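Local coordinates for beta-galactosidase (PDB 3OG2), which probably hydrolyses terminal non-reducing beta-D-galactose residues of beta-D-galactosides, as a family 35 glycoside hydrolase built on a TIM barrel, at residues 163-168 / 207-212; 561-566 / 580-585; 712-717 / 822-827. All blocks are in the same frame, centred on the assembly; numbering follows the deposited sequence.

Contact 1. Residues 163-168 / 207-212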
loop_
_atom_site.group_PDB
_atom_site.type_symbol
_atom_site.label_atom_id
_atom_site.label_comp_id
_atom_site.label_asym_id
_atom_site.label_seq_id
_atom_site.Cartn_x
_atom_site.Cartn_y
_atom_site.Cartn_z
ATOM N N LYS A 163 -1.936 23.307 6.273
ATOM C CA LYS A 163 -3.218 23.887 5.838
ATOM C C LYS A 163 -4.341 22.856 5.920
ATOM O O LYS A 163 -5.495 23.259 6.099
ATOM C CB LYS A 163 -3.007 24.412 4.406
ATOM C CG LYS A 163 -2.003 25.539 4.325
ATOM C CD LYS A 163 -1.783 26.126 2.955
ATOM C CE LYS A 163 -0.916 27.351 3.001
ATOM N NZ LYS A 163 0.517 27.140 3.343
ATOM N N ALA A 164 -3.980 21.592 5.832
ATOM C CA ALA A 164 -4.972 20.497 5.833
ATOM C C ALA A 164 -5.228 19.980 7.236
ATOM O O ALA A 164 -5.925 18.985 7.416
ATOM C CB ALA A 164 -4.492 19.392 4.928
ATOM N N GLN A 165 -4.662 20.580 8.284
ATOM C CA GLN A 165 -4.935 20.113 9.640
ATOM C C GLN A 165 -6.376 20.309 10.049
ATOM O O GLN A 165 -7.087 21.213 9.599
ATOM C CB GLN A 165 -4.025 20.912 10.619
ATOM C CG GLN A 165 -2.564 20.429 10.535
ATOM C CD GLN A 165 -1.679 21.325 11.369
ATOM O OE1 GLN A 165 -0.994 20.847 12.294
ATOM N NE2 GLN A 165 -1.599 22.622 11.084
ATOM N N ILE A 166 -6.796 19.406 10.955
ATOM C CA ILE A 166 -8.129 19.462 11.528
ATOM C C ILE A 166 -8.409 20.810 12.219
ATOM O O ILE A 166 -9.557 21.289 12.283
ATOM C CB ILE A 166 -8.333 18.255 12.460
ATOM C CG1 ILE A 166 -9.763 18.110 12.907
ATOM C CG2 ILE A 166 -7.401 18.344 13.695
ATOM C CD1 ILE A 166 -10.078 16.838 13.684
ATOM N N THR A 167 -7.354 21.503 12.694
ATOM C CA THR A 167 -7.497 22.825 13.325
ATOM C C THR A 167 -7.877 23.867 12.296
ATOM O O THR A 167 -8.287 24.957 12.692
ATOM C CB THR A 167 -6.162 23.200 13.996
ATOM O OG1 THR A 167 -5.118 22.925 13.095
ATOM C CG2 THR A 167 -5.927 22.341 15.231
ATOM N N ASN A 168 -7.739 23.589 11.016
ATOM C CA ASN A 168 -8.131 24.454 9.904
ATOM C C ASN A 168 -9.301 23.867 9.111
ATOM O O ASN A 168 -9.535 24.323 8.015
ATOM C CB ASN A 168 -7.011 24.627 8.867
ATOM C CG ASN A 168 -5.852 25.302 9.506
ATOM O OD1 ASN A 168 -6.083 26.232 10.313
ATOM N ND2 ASN A 168 -4.653 24.888 9.176
ATOM N N GLY A 207 4.227 25.273 10.737
ATOM C CA GLY A 207 2.865 25.399 11.178
ATOM C C GLY A 207 2.175 24.134 11.665
ATOM O O GLY A 207 0.964 24.170 11.894
ATOM N N ILE A 208 2.918 23.027 11.788
ATOM C CA ILE A 208 2.292 21.810 12.267
ATOM C C ILE A 208 2.033 21.973 13.760
ATOM O O ILE A 208 3.008 22.200 14.496
ATOM C CB ILE A 208 3.190 20.586 11.988
ATOM C CG1 ILE A 208 3.420 20.403 10.492
ATOM C CG2 ILE A 208 2.642 19.333 12.643
ATOM C CD1 ILE A 208 2.156 20.076 9.675
ATOM N N ILE A 209 0.751 21.898 14.165
ATOM C CA ILE A 209 0.408 22.057 15.586
ATOM C C ILE A 209 -0.308 20.817 16.103
ATOM O O ILE A 209 -0.536 20.729 17.298
ATOM C CB ILE A 209 -0.451 23.308 15.856
ATOM C CG1 ILE A 209 -1.747 23.321 15.049
ATOM C CG2 ILE A 209 0.413 24.568 15.623
ATOM C CD1 ILE A 209 -2.647 24.514 15.449
ATOM N N VAL A 210 -0.675 19.836 15.235
ATOM C CA VAL A 210 -1.239 18.593 15.711
ATOM C C VAL A 210 -0.151 17.788 16.387
ATOM O O VAL A 210 1.043 18.137 16.317
ATOM C CB VAL A 210 -1.901 17.801 14.555
ATOM C CG1 VAL A 210 -3.136 18.620 14.042
ATOM C CG2 VAL A 210 -0.930 17.454 13.437
ATOM N N PRO A 211 -0.536 16.731 17.107
ATOM C CA PRO A 211 0.488 15.959 17.817
ATOM C C PRO A 211 1.436 15.267 16.834
ATOM O O PRO A 211 1.041 14.814 15.764
ATOM C CB PRO A 211 -0.302 14.923 18.593
ATOM C CG PRO A 211 -1.682 15.586 18.762
ATOM C CD PRO A 211 -1.902 16.245 17.423
ATOM N N LEU A 212 2.681 15.156 17.345
ATOM C CA LEU A 212 3.727 14.427 16.604
ATOM C C LEU A 212 3.832 13.010 17.157
ATOM O O LEU A 212 3.906 12.824 18.378
ATOM C CB LEU A 212 5.109 15.103 16.772
ATOM C CG LEU A 212 5.154 16.548 16.305
ATOM C CD1 LEU A 212 6.525 17.138 16.653
ATOM C CD2 LEU A 212 4.811 16.609 14.827
#
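The flat carboxamide of Gln-165 meets the backbone of Gly-207, Ile-208, Ile-209 and Val-210. At its oxygen edge, Ile-209 N lies in the amide plane, on a lone pair of Gln-165 OE1, at 2.8 Å. A second donor, Val-210 N, reaches the same OE1 at 3.1 Å from 28° out of the plane. On that same face lies Val-210 CG1, and Val-210 CG2 lies almost in the plane beyond the oxygen, each methyl 3.6 Å from Gln-165 OE1. The other face holds Ile-208 CD1, 4.2 Å from OE1. At the nitrogen edge Gln-165 NE2 gives a hydrogen bond of 3.1 Å to Gly-207 O, tilted 22° from the amide plane toward the Ile-208 CD1 side. The chain of Gln-165 runs extended beyond CG (chi2 173°), carrying CD straight across to the other loop. Beside it, Ile-209 CD1 rests 3.8 Å from Thr-167 OG1, crossing that side chain obliquely.

Both segments follow helices of the barrel, 144-163 and 193-205, and Gly-207 closes the second with a Schellman motif, its positive phi suiting glycine. Strand 172-177 begins just past the first, so the contact ties two helix-to-strand connections together. A leucine in place of Gln-165 would probably leave the N-H groups of Ile-209 and Val-210 without their shared acceptor and Gly-207 O without this donor. The partners decide which way round the buried amide sits: OE1 satisfies two N-H groups of the irregular segment 207-212, while NE2 serves Gly-207 O and Ala-162 O in the last turn of helix 144-163.

Contact 2. Residues 561-566 / 580-585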
loop_
_atom_site.group_PDB
_atom_site.type_symbol
_atom_site.label_atom_id
_atom_site.label_comp_id
_atom_site.label_asym_id
_atom_site.label_seq_id
_atom_site.Cartn_x
_atom_site.Cartn_y
_atom_site.Cartn_z
ATOM N N PRO A 561 -22.503 1.597 6.759
ATOM C CA PRO A 561 -22.251 2.991 6.337
ATOM C C PRO A 561 -22.854 3.953 7.357
ATOM O O PRO A 561 -23.893 3.702 7.962
ATOM C CB PRO A 561 -23.011 3.060 4.968
ATOM C CG PRO A 561 -24.149 2.087 5.204
ATOM C CD PRO A 561 -23.478 0.914 5.902
ATOM N N THR A 562 -22.142 5.072 7.533
ATOM C CA THR A 562 -22.561 6.065 8.529
ATOM C C THR A 562 -23.493 7.090 7.884
ATOM O O THR A 562 -23.362 7.440 6.694
ATOM C CB THR A 562 -21.337 6.761 9.133
ATOM O OG1 THR A 562 -20.584 7.402 8.075
ATOM C CG2 THR A 562 -20.433 5.760 9.837
ATOM N N LEU A 563 -24.444 7.587 8.635
ATOM C CA LEU A 563 -25.321 8.647 8.145
ATOM C C LEU A 563 -24.649 10.008 8.229
ATOM O O LEU A 563 -24.084 10.396 9.268
ATOM C CB LEU A 563 -26.584 8.681 9.036
ATOM C CG LEU A 563 -27.571 7.559 8.747
ATOM C CD1 LEU A 563 -28.667 7.509 9.798
ATOM C CD2 LEU A 563 -28.251 7.777 7.378
ATOM N N PRO A 564 -24.606 10.745 7.123
ATOM C CA PRO A 564 -23.898 12.036 7.137
ATOM C C PRO A 564 -24.481 13.013 8.155
ATOM O O PRO A 564 -25.695 12.962 8.464
ATOM C CB PRO A 564 -24.157 12.608 5.720
ATOM C CG PRO A 564 -24.508 11.400 4.896
ATOM C CD PRO A 564 -25.117 10.389 5.788
ATOM N N GLY A 565 -23.623 13.883 8.620
ATOM C CA GLY A 565 -23.998 15.079 9.379
ATOM C C GLY A 565 -24.263 16.218 8.384
ATOM O O GLY A 565 -24.804 16.105 7.300
ATOM N N SER A 566 -23.864 17.435 8.800
ATOM C CA SER A 566 -24.064 18.618 7.955
ATOM C C SER A 566 -22.752 19.404 7.870
ATOM O O SER A 566 -21.814 19.254 8.655
ATOM C CB SER A 566 -25.179 19.567 8.383
ATOM O OG SER A 566 -25.748 19.169 9.590
ATOM N N ASP A 580 -24.249 7.304 14.119
ATOM C CA ASP A 580 -25.522 6.980 13.474
ATOM C C ASP A 580 -25.209 6.263 12.171
ATOM O O ASP A 580 -24.266 6.633 11.442
ATOM C CB ASP A 580 -26.283 8.272 13.180
ATOM C CG ASP A 580 -26.783 8.964 14.426
ATOM O OD1 ASP A 580 -26.683 8.412 15.528
ATOM O OD2 ASP A 580 -27.286 10.105 14.254
ATOM N N SER A 581 -25.964 5.233 11.870
ATOM C CA SER A 581 -25.623 4.371 10.740
ATOM C C SER A 581 -26.881 3.702 10.145
ATOM O O SER A 581 -27.963 3.866 10.717
ATOM C CB SER A 581 -24.651 3.280 11.205
ATOM O OG SER A 581 -25.341 2.343 12.040
ATOM N N VAL A 582 -26.702 2.976 9.060
ATOM C CA VAL A 582 -27.702 2.000 8.628
ATOM C C VAL A 582 -26.908 0.725 8.392
ATOM O O VAL A 582 -25.723 0.766 8.004
ATOM C CB VAL A 582 -28.465 2.402 7.361
ATOM C CG1 VAL A 582 -29.152 3.759 7.522
ATOM C CG2 VAL A 582 -27.534 2.422 6.161
ATOM N N ILE A 583 -27.507 -0.403 8.675
ATOM C CA ILE A 583 -26.846 -1.684 8.528
ATOM C C ILE A 583 -27.359 -2.333 7.244
ATOM O O ILE A 583 -28.573 -2.369 7.049
ATOM C CB ILE A 583 -27.096 -2.605 9.731
ATOM C CG1 ILE A 583 -26.547 -1.985 11.034
ATOM C CG2 ILE A 583 -26.514 -3.985 9.493
ATOM C CD1 ILE A 583 -27.005 -2.654 12.303
ATOM N N ILE A 584 -26.435 -2.763 6.378
ATOM C CA ILE A 584 -26.886 -3.342 5.099
ATOM C C ILE A 584 -26.272 -4.722 4.961
ATOM O O ILE A 584 -25.050 -4.891 5.090
ATOM C CB ILE A 584 -26.523 -2.426 3.910
ATOM C CG1 ILE A 584 -27.234 -1.078 4.050
ATOM C CG2 ILE A 584 -26.810 -3.127 2.562
ATOM C CD1 ILE A 584 -27.012 -0.048 2.970
ATOM N N ASN A 585 -27.135 -5.703 4.668
ATOM C CA ASN A 585 -26.676 -7.073 4.414
ATOM C C ASN A 585 -26.709 -7.312 2.899
ATOM O O ASN A 585 -27.841 -7.333 2.326
ATOM C CB ASN A 585 -27.581 -8.037 5.172
ATOM C CG ASN A 585 -27.408 -9.480 4.766
ATOM O OD1 ASN A 585 -26.360 -9.865 4.245
ATOM N ND2 ASN A 585 -28.474 -10.268 5.000
HETATM O O HOH W 1 -23.165 9.210 11.545
#
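Backbone bonds come first: Val-582 N gives its hydrogen to Pro-561 O at 3.1 Å, and Leu-563 N gives its own to Asp-580 O at 3.0 Å. The first donor sits nearly along the C=O axis of Pro-561, whereas Leu-563 N stands 44° above the carbonyl plane of Asp-580. Between these bonds Thr-562 and Ser-581 form a single beta bridge, their CA atoms 4.1 Å apart. Asp-580 O is further approached by the CA-H of Thr-562.

A water adds a further polar link, donating to both Asp-580 O and Leu-563 O. The hydroxyl of Ser-581 plays no part across the bridge; it bonds to Asn-475.

In the fold this is a continuation of a strand pairing. Strands 558-559 and 583-585 run antiparallel at the edge of a mixed sheet in the third domain, with a backbone hydrogen bond between Trp-559 and Ile-584. The bridge carries that pairing on toward the mouth of the loop that joins the two segments.

Some carbons come close to carbonyl oxygens: Pro-561 CD lies 3.1 Å from Val-582 O, and Ser-581 CB touches Pro-561 O. Leu-563 has CG anti to its carbonyl carbon (chi1 -76°), and chi2 of 171° then sets CD1 3.8 Å from Ser-581 O.

Among apolar pairs, Pro-561 CG reaches Ile-584 CD1 at 4.2 Å. Val-582 was modelled in two conformers, so the approaches of its CG2 to Pro-561 CG and its CG1 to Leu-563 CD2 are less certain. Val-593 of strand 589-596 packs against Pro-561, Leu-563 and Val-582.

Contact 3. Residues 712-717 / 822-827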
loop_
_atom_site.group_PDB
_atom_site.type_symbol
_atom_site.label_atom_id
_atom_site.label_comp_id
_atom_site.label_asym_id
_atom_site.label_seq_id
_atom_site.Cartn_x
_atom_site.Cartn_y
_atom_site.Cartn_z
ATOM N N THR A 712 17.472 3.890 -17.124
ATOM C CA THR A 712 18.652 3.348 -17.748
ATOM C C THR A 712 19.661 4.458 -18.077
ATOM O O THR A 712 19.306 5.542 -18.535
ATOM C CB THR A 712 18.218 2.660 -19.078
ATOM O OG1 THR A 712 17.116 1.804 -18.830
ATOM C CG2 THR A 712 19.356 1.862 -19.720
ATOM N N LEU A 713 20.943 4.165 -17.863
ATOM C CA LEU A 713 22.042 5.053 -18.209
ATOM C C LEU A 713 22.827 4.509 -19.397
ATOM O O LEU A 713 22.901 3.282 -19.596
ATOM C CB LEU A 713 23.010 5.130 -17.012
ATOM C CG LEU A 713 22.417 5.619 -15.693
ATOM C CD1 LEU A 713 23.518 5.605 -14.626
ATOM C CD2 LEU A 713 21.795 7.007 -15.863
ATOM N N LEU A 714 23.431 5.411 -20.165
ATOM C CA LEU A 714 24.329 5.028 -21.236
ATOM C C LEU A 714 25.649 5.773 -21.092
ATOM O O LEU A 714 25.655 6.939 -20.720
ATOM C CB LEU A 714 23.779 5.257 -22.634
ATOM C CG LEU A 714 22.635 4.338 -23.067
ATOM C CD1 LEU A 714 21.306 4.857 -22.580
ATOM C CD2 LEU A 714 22.633 4.192 -24.601
ATOM N N PHE A 715 26.719 5.082 -21.427
ATOM C CA PHE A 715 28.054 5.657 -21.408
ATOM C C PHE A 715 28.716 5.413 -22.749
ATOM O O PHE A 715 28.531 4.338 -23.333
ATOM C CB PHE A 715 28.945 5.007 -20.345
ATOM C CG PHE A 715 28.362 5.178 -18.953
ATOM C CD1 PHE A 715 27.360 4.318 -18.465
ATOM C CD2 PHE A 715 28.795 6.215 -18.161
ATOM C CE1 PHE A 715 26.797 4.580 -17.220
ATOM C CE2 PHE A 715 28.298 6.489 -16.888
ATOM C CZ PHE A 715 27.292 5.650 -16.457
ATOM N N ARG A 716 29.485 6.378 -23.221
ATOM C CA ARG A 716 30.230 6.196 -24.490
ATOM C C ARG A 716 31.694 6.518 -24.199
ATOM O O ARG A 716 31.997 7.642 -23.757
ATOM C CB ARG A 716 29.680 7.115 -25.595
ATOM C CG ARG A 716 28.325 6.563 -26.034
ATOM C CD ARG A 716 27.675 7.425 -27.037
ATOM N NE ARG A 716 28.381 7.711 -28.271
ATOM C CZ ARG A 716 28.412 6.904 -29.323
ATOM N NH1 ARG A 716 27.856 5.682 -29.226
ATOM N NH2 ARG A 716 28.979 7.236 -30.480
ATOM N N GLY A 717 32.530 5.512 -24.367
ATOM C CA GLY A 717 33.933 5.666 -24.072
ATOM C C GLY A 717 34.796 5.590 -25.326
ATOM O O GLY A 717 34.787 4.557 -26.032
ATOM N N LYS A 822 31.552 10.061 -22.297
ATOM C CA LYS A 822 30.327 10.853 -22.270
ATOM C C LYS A 822 29.248 9.948 -21.642
ATOM O O LYS A 822 29.401 8.704 -21.588
ATOM C CB LYS A 822 29.869 11.245 -23.673
ATOM C CG LYS A 822 30.965 12.015 -24.403
ATOM C CD LYS A 822 30.398 12.629 -25.673
ATOM C CE LYS A 822 31.516 13.314 -26.480
ATOM N NZ LYS A 822 30.908 14.078 -27.618
ATOM N N LEU A 823 28.182 10.583 -21.122
ATOM C CA LEU A 823 27.119 9.758 -20.506
ATOM C C LEU A 823 25.791 10.446 -20.675
ATOM O O LEU A 823 25.710 11.656 -20.898
ATOM C CB LEU A 823 27.402 9.452 -19.031
ATOM C CG LEU A 823 26.922 10.519 -18.006
ATOM C CD1 LEU A 823 27.006 9.925 -16.606
ATOM C CD2 LEU A 823 27.682 11.847 -18.099
ATOM N N THR A 824 24.723 9.654 -20.525
ATOM C CA THR A 824 23.403 10.244 -20.361
ATOM C C THR A 824 22.508 9.324 -19.517
ATOM O O THR A 824 22.605 8.104 -19.583
ATOM C CB THR A 824 22.710 10.505 -21.706
ATOM O OG1 THR A 824 21.562 11.332 -21.470
ATOM C CG2 THR A 824 22.276 9.208 -22.415
ATOM N N GLY A 825 21.607 10.005 -18.804
ATOM C CA GLY A 825 20.382 9.402 -18.312
ATOM C C GLY A 825 19.209 10.154 -18.991
ATOM O O GLY A 825 19.295 10.508 -20.172
ATOM N N ASN A 826 18.128 10.382 -18.236
ATOM C CA ASN A 826 16.960 11.056 -18.817
ATOM C C ASN A 826 17.401 12.418 -19.364
ATOM O O ASN A 826 18.250 13.108 -18.756
ATOM C CB ASN A 826 15.889 11.253 -17.739
ATOM C CG ASN A 826 16.272 12.266 -16.659
ATOM O OD1 ASN A 826 17.102 11.942 -15.775
ATOM N ND2 ASN A 826 15.705 13.465 -16.717
ATOM N N LEU A 827 16.817 12.792 -20.482
ATOM C CA LEU A 827 17.218 14.040 -21.116
ATOM C C LEU A 827 17.045 15.211 -20.149
ATOM O O LEU A 827 15.944 15.426 -19.622
ATOM C CB LEU A 827 16.367 14.274 -22.367
ATOM C CG LEU A 827 16.765 15.534 -23.171
ATOM C CD1 LEU A 827 18.129 15.353 -23.784
ATOM C CD2 LEU A 827 15.721 15.770 -24.286
#
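Phe-715 and Leu-823 lie side by side on one face of the sheet, pointing the same way. The ring meets its neighbour obliquely: Phe-715 CD2 is 3.6 Å from Leu-823 CB, and Phe-715 CE2 is 3.7 Å from Leu-823 CD1. Leu-823 can run alongside because its CG sits between the backbone N and the carbonyl carbon (chi1 86°). Farther along, Leu-713 turns CD2 over Gly-825, 3.7 Å from its CA, where a side chain would be cramped.

The opposite face carries Leu-714 with Thr-824, which touch at Leu-714 CB and Thr-824 CG2, and Arg-716 with Lys-822. These two basic groups avoid each other, Arg-716 NE and Lys-822 NZ being 6.9 Å apart, and each makes a salt bridge to Asp-677, which is likely to offset their mutual repulsion. Beneath the side chains the register is antiparallel, Leu-714 with Thr-824 and Arg-716 with Lys-822 as hydrogen-bonded pairs, Phe-715 with Leu-823 as the non-hydrogen-bonded pair between them. Of the four bonds, Arg-716 N to Lys-822 O is the shortest, at 2.8 Å, and its donor stands 35° above the carbonyl plane.

Strand 820-824 is one of the two outermost strands of a five-stranded antiparallel sheet in an all-beta domain, and strand 713-720 lies between it and strand 775-782, whose Val-782 packs on Phe-715. Tyr-706 lies against Leu-823, while Arg-849 of helix 846-850 covers Leu-714 and Thr-824.

The three contacts follow one another in series along the chain. Contact 1 is in the TIM barrel and contact 2 in the third domain; their centres lie 28 Å apart, with nearest atoms about 13 Å apart. Contact 3, in a distal all-beta domain, is 44 Å from contact 1 and 57 Å from contact 2, centre to centre, and it lies on the opposite side of the chain's centre from contact 2. All three are away from the galactose site, although strand 172-177, just after segment 163-168, leads to galactose-binding Asn-179 and Glu-180. The side chains of Ile-584 and Leu-823 are each about 12 Å from an N-acetylglucosamine of the attached glycans, which mark no binding pocket.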